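PDB 3K89: malonyl CoA-ACP transacylase from Xanthomonas oryzae pv. oryzae, which probably catalyses transfer of the malonyl group from malonyl-CoA to holo-acyl carrier protein, releasing free CoA. Local coordinates for residues 274-277 and 282-285; 295-300 and 306-311. All coordinates share one frame; numbering follows the deposited sequence.

Contact 1 of 2, residues 274-277 and 282-285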
loop_
_atom_site.group_PDB
_atom_site.type_symbol
_atom_site.label_atom_id
_atom_site.label_comp_id
_atom_site.label_asym_id
_atom_site.label_seq_id
_atom_site.Cartn_x
_atom_site.Cartn_y
_atom_site.Cartn_z
ATOM N N ILE A 274 -7.353 -13.865 -4.856
ATOM C CA ILE A 274 -6.402 -12.894 -4.304
ATOM C C ILE A 274 -6.490 -12.872 -2.789
ATOM O O ILE A 274 -7.567 -12.655 -2.211
ATOM C CB ILE A 274 -6.623 -11.470 -4.880
ATOM C CG1 ILE A 274 -6.546 -11.470 -6.416
ATOM C CG2 ILE A 274 -5.591 -10.480 -4.304
ATOM C CD1 ILE A 274 -6.830 -10.133 -7.079
ATOM N N ALA A 275 -5.359 -13.097 -2.137
ATOM C CA ALA A 275 -5.305 -12.961 -0.677
ATOM C C ALA A 275 -4.799 -11.583 -0.315
ATOM O O ALA A 275 -3.805 -11.126 -0.878
ATOM C CB ALA A 275 -4.402 -14.006 -0.080
ATOM N N GLU A 276 -5.459 -10.942 0.651
ATOM C CA GLU A 276 -4.942 -9.702 1.219
ATOM C C GLU A 276 -4.055 -10.078 2.405
ATOM O O GLU A 276 -4.545 -10.497 3.472
ATOM C CB GLU A 276 -6.090 -8.761 1.616
ATOM C CG GLU A 276 -5.586 -7.403 2.144
ATOM C CD GLU A 276 -6.659 -6.325 2.189
ATOM O OE1 GLU A 276 -7.851 -6.660 2.035
ATOM O OE2 GLU A 276 -6.304 -5.141 2.330
ATOM N N CYS A 277 -2.746 -9.926 2.215
ATOM C CA CYS A 277 -1.775 -10.470 3.151
ATOM C C CYS A 277 -1.277 -9.385 4.097
ATOM O O CYS A 277 -0.227 -8.782 3.883
ATOM C CB CYS A 277 -0.615 -11.091 2.371
ATOM S SG CYS A 277 0.514 -12.039 3.385
ATOM N N VAL A 282 -9.216 -3.596 3.404
ATOM C CA VAL A 282 -9.397 -2.508 2.463
ATOM C C VAL A 282 -9.181 -2.908 1.001
ATOM O O VAL A 282 -10.008 -2.605 0.139
ATOM C CB VAL A 282 -8.495 -1.295 2.827
ATOM C CG1 VAL A 282 -8.750 -0.129 1.863
ATOM C CG2 VAL A 282 -8.743 -0.878 4.287
ATOM N N LEU A 283 -8.069 -3.582 0.714
ATOM C CA LEU A 283 -7.818 -3.964 -0.670
ATOM C C LEU A 283 -8.847 -4.969 -1.156
ATOM O O LEU A 283 -9.246 -4.907 -2.321
ATOM C CB LEU A 283 -6.408 -4.511 -0.870
ATOM C CG LEU A 283 -5.315 -3.503 -0.481
ATOM C CD1 LEU A 283 -3.971 -4.122 -0.881
ATOM C CD2 LEU A 283 -5.487 -2.139 -1.152
ATOM N N SER A 284 -9.260 -5.877 -0.274
ATOM C CA SER A 284 -10.284 -6.858 -0.641
ATOM C C SER A 284 -11.559 -6.143 -1.084
ATOM O O SER A 284 -12.180 -6.540 -2.070
ATOM C CB SER A 284 -10.570 -7.826 0.516
ATOM O OG SER A 284 -9.433 -8.623 0.830
ATOM N N GLY A 285 -11.923 -5.068 -0.377
ATOM C CA GLY A 285 -13.103 -4.249 -0.749
ATOM C C GLY A 285 -12.955 -3.601 -2.118
ATOM O O GLY A 285 -13.882 -3.632 -2.948
HETATM O O HOH W 1 -7.978 -9.700 -1.371
HETATM O O HOH W 2 -6.365 -3.634 4.508
#
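OE1 of Glu-276 is gripped by two donors of Ser-284, its hydroxyl and its amide. Ser-284 OG lies 2.8 Å from Glu-276 OE1, and the hydroxyl arrives on the anti side of the carboxylate, only slightly off its plane; the Ser-284 amide comes from well above that plane, with Ser-284 N and OE1 also 2.8 Å apart. The other oxygen is turned to the preceding residue: Leu-283 N donates to Glu-276 OE2 over 2.9 Å, on the syn side but tilted out of the carboxylate plane. Both N-H donations bend moderately, near 150°. With CG anti to the backbone N (chi1 -177°) and the rest of the chain extended, the glutamate spans the gap between strand and helix and lays its carboxylate against the first turn of helix 282-290. Amides of that turn have no preceding helical carbonyl to pair with, and here a side chain from the strand takes this role. Strand and helix are the first two members of a beta-alpha-beta unit, strand 273-276, helix 282-290 and strand 295-298, at one side of the parallel sheet of the acyl transferase domain. A water extends this network to Val-282, donating to Glu-276 OE2 over 2.6 Å and accepting from the Val-282 amide. A second water bridges Ile-274 O and Ser-284 OG, giving to both, so the serine hydroxyl is tied to the strand backbone as well as to the carboxylate. The positive end of the helix dipole and these N-H groups would probably stabilise the carboxylate as an anion in its buried setting. Leu-283 crosses the glutamate at about a right angle, its CB 3.3 Å from Glu-276 OE2, and turns its side chain onto His-93 and Trp-259.

Contact 2 of 2, residues 295-300 and 306-311; sequences DARPLA and AGALDA
Arg-297 places CG beside its own backbone N (chi1 -67°) and then runs extended to NE, which carries its chain from the strand across to helix 302-311. Arg-297 CD packs on Ala-308, 3.9 Å from both its CA and CB. Beyond it the guanidinium presents one face to Ala-311, whose CB sits 3.6 Å from Arg-297 NH2, off toward the rim. Gly-307 O, obliquely placed, lies 3.6 Å from Arg-297 NH1. That oxygen already accepts the helical bond from Ala-311 N. Leu-299 CD2 also presses on Ala-308 CB at 3.5 Å, a tight fit, and the leucine rests on Val-75 and Trp-79 of helix 61-81. Segment 306-311 of the C-terminal helix runs obliquely antiparallel to edge strand 295-298 of the parallel sheet, at 140° between their N-to-C directions. Asp-295, two residues back on the strand, forms a salt bridge with the arginine, but the bond from Arg-297 NE to Asp-295 OD1 is weak at 3.4 Å; OD2 accepts a firmer one from Trp-312 NE1. Across the contact the guanidinium meets the Ala-311 methyl and Gly-307 carbonyl without hydrogen bonding, so van der Waals contact dominates, and Asp-295 probably balances the charge in part.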
loop_
_atom_site.group_PDB
_atom_site.type_symbol
_atom_site.label_atom_id
_atom_site.label_comp_id
_atom_site.label_asym_id
_atom_site.label_seq_id
_atom_site.Cartn_x
_atom_site.Cartn_y
_atom_site.Cartn_z
ATOM N N ASP A 295 -12.080 -13.926 -6.420
ATOM C CA ASP A 295 -12.266 -14.441 -5.073
ATOM C C ASP A 295 -11.232 -13.762 -4.179
ATOM O O ASP A 295 -10.091 -14.223 -4.077
ATOM C CB ASP A 295 -12.091 -15.965 -5.084
ATOM C CG ASP A 295 -12.265 -16.620 -3.709
ATOM O OD1 ASP A 295 -12.527 -15.947 -2.693
ATOM O OD2 ASP A 295 -12.130 -17.863 -3.650
ATOM N N ALA A 296 -11.641 -12.655 -3.562
ATOM C CA ALA A 296 -10.746 -11.846 -2.741
ATOM C C ALA A 296 -10.966 -12.093 -1.250
ATOM O O ALA A 296 -12.072 -11.895 -0.733
ATOM C CB ALA A 296 -10.930 -10.357 -3.072
ATOM N N ARG A 297 -9.917 -12.515 -0.551
ATOM C CA ARG A 297 -10.035 -12.879 0.864
ATOM C C ARG A 297 -8.972 -12.230 1.748
ATOM O O ARG A 297 -7.785 -12.384 1.468
ATOM C CB ARG A 297 -9.915 -14.397 1.027
ATOM C CG ARG A 297 -11.046 -15.193 0.435
ATOM C CD ARG A 297 -10.820 -16.651 0.752
ATOM N NE ARG A 297 -11.943 -17.475 0.316
ATOM C CZ ARG A 297 -12.812 -18.071 1.136
ATOM N NH1 ARG A 297 -12.730 -17.931 2.470
ATOM N NH2 ARG A 297 -13.788 -18.797 0.612
ATOM N N PRO A 298 -9.385 -11.553 2.827
ATOM C CA PRO A 298 -8.404 -11.067 3.819
ATOM C C PRO A 298 -7.793 -12.209 4.635
ATOM O O PRO A 298 -8.437 -13.250 4.828
ATOM C CB PRO A 298 -9.257 -10.210 4.758
ATOM C CG PRO A 298 -10.616 -10.801 4.646
ATOM C CD PRO A 298 -10.759 -11.174 3.209
ATOM N N LEU A 299 -6.571 -12.000 5.127
ATOM C CA LEU A 299 -5.891 -12.960 5.987
ATOM C C LEU A 299 -5.575 -12.393 7.382
ATOM O O LEU A 299 -4.865 -13.030 8.163
ATOM C CB LEU A 299 -4.584 -13.432 5.313
ATOM C CG LEU A 299 -4.606 -13.988 3.891
ATOM C CD1 LEU A 299 -3.179 -14.317 3.421
ATOM C CD2 LEU A 299 -5.502 -15.225 3.818
ATOM N N ALA A 300 -6.135 -11.230 7.700
ATOM C CA ALA A 300 -5.753 -10.458 8.901
ATOM C C ALA A 300 -6.090 -11.076 10.260
ATOM O O ALA A 300 -5.555 -10.645 11.272
ATOM C CB ALA A 300 -6.350 -9.032 8.821
ATOM N N ALA A 306 -7.844 -18.907 8.449
ATOM C CA ALA A 306 -8.204 -20.329 8.390
ATOM C C ALA A 306 -9.137 -20.622 7.233
ATOM O O ALA A 306 -9.015 -21.662 6.579
ATOM C CB ALA A 306 -8.844 -20.790 9.703
ATOM N N GLY A 307 -10.056 -19.694 6.971
ATOM C CA GLY A 307 -11.019 -19.832 5.880
ATOM C C GLY A 307 -10.358 -19.892 4.514
ATOM O O GLY A 307 -10.732 -20.700 3.667
ATOM N N ALA A 308 -9.378 -19.010 4.297
ATOM C CA ALA A 308 -8.625 -18.964 3.051
ATOM C C ALA A 308 -7.742 -20.200 2.942
ATOM O O ALA A 308 -7.693 -20.831 1.892
ATOM C CB ALA A 308 -7.763 -17.705 3.007
ATOM N N LEU A 309 -7.039 -20.525 4.021
ATOM C CA LEU A 309 -6.142 -21.684 4.037
ATOM C C LEU A 309 -6.901 -22.955 3.677
ATOM O O LEU A 309 -6.353 -23.830 3.004
ATOM C CB LEU A 309 -5.430 -21.830 5.394
ATOM C CG LEU A 309 -4.185 -22.723 5.450
ATOM C CD1 LEU A 309 -3.081 -22.183 4.537
ATOM C CD2 LEU A 309 -3.679 -22.877 6.886
ATOM N N ASP A 310 -8.163 -23.039 4.099
ATOM C CA ASP A 310 -9.006 -24.204 3.817
ATOM C C ASP A 310 -9.568 -24.207 2.401
ATOM O O ASP A 310 -9.493 -25.227 1.712
ATOM C CB ASP A 310 -10.151 -24.320 4.818
ATOM C CG ASP A 310 -10.924 -25.614 4.665
ATOM O OD1 ASP A 310 -12.000 -25.587 4.028
ATOM O OD2 ASP A 310 -10.448 -26.657 5.163
ATOM N N ALA A 311 -10.120 -23.071 1.971
ATOM C CA ALA A 311 -10.761 -22.954 0.654
ATOM C C ALA A 311 -9.787 -23.115 -0.518
ATOM O O ALA A 311 -10.197 -23.504 -1.621
ATOM C CB ALA A 311 -11.524 -21.634 0.541
#

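In the fold
The two contacts follow one another along the chain, their centres 10 Å apart, and join through neighbouring strands of the parallel sheet. Glu-276 N lies 2.9 Å from Arg-297 O, and Ile-274 N is at the same distance from Asp-295 O, both probably hydrogen bonds. Ala-275 CB packs on Leu-299 CD1 at 3.7 Å, connecting the strand of contact 1 to the leucine of contact 2. Contact 1 is the one nearer the predicted active site: the side chain of Leu-283 is about 9 Å from that of Ser-94 and about 11 Å from that of His-203, while the side chain of Val-282 is about 4 Å from a bound glycerol. Contact 2 lies farther out, the side chain of Leu-299 being about 13 Å from a glycerol.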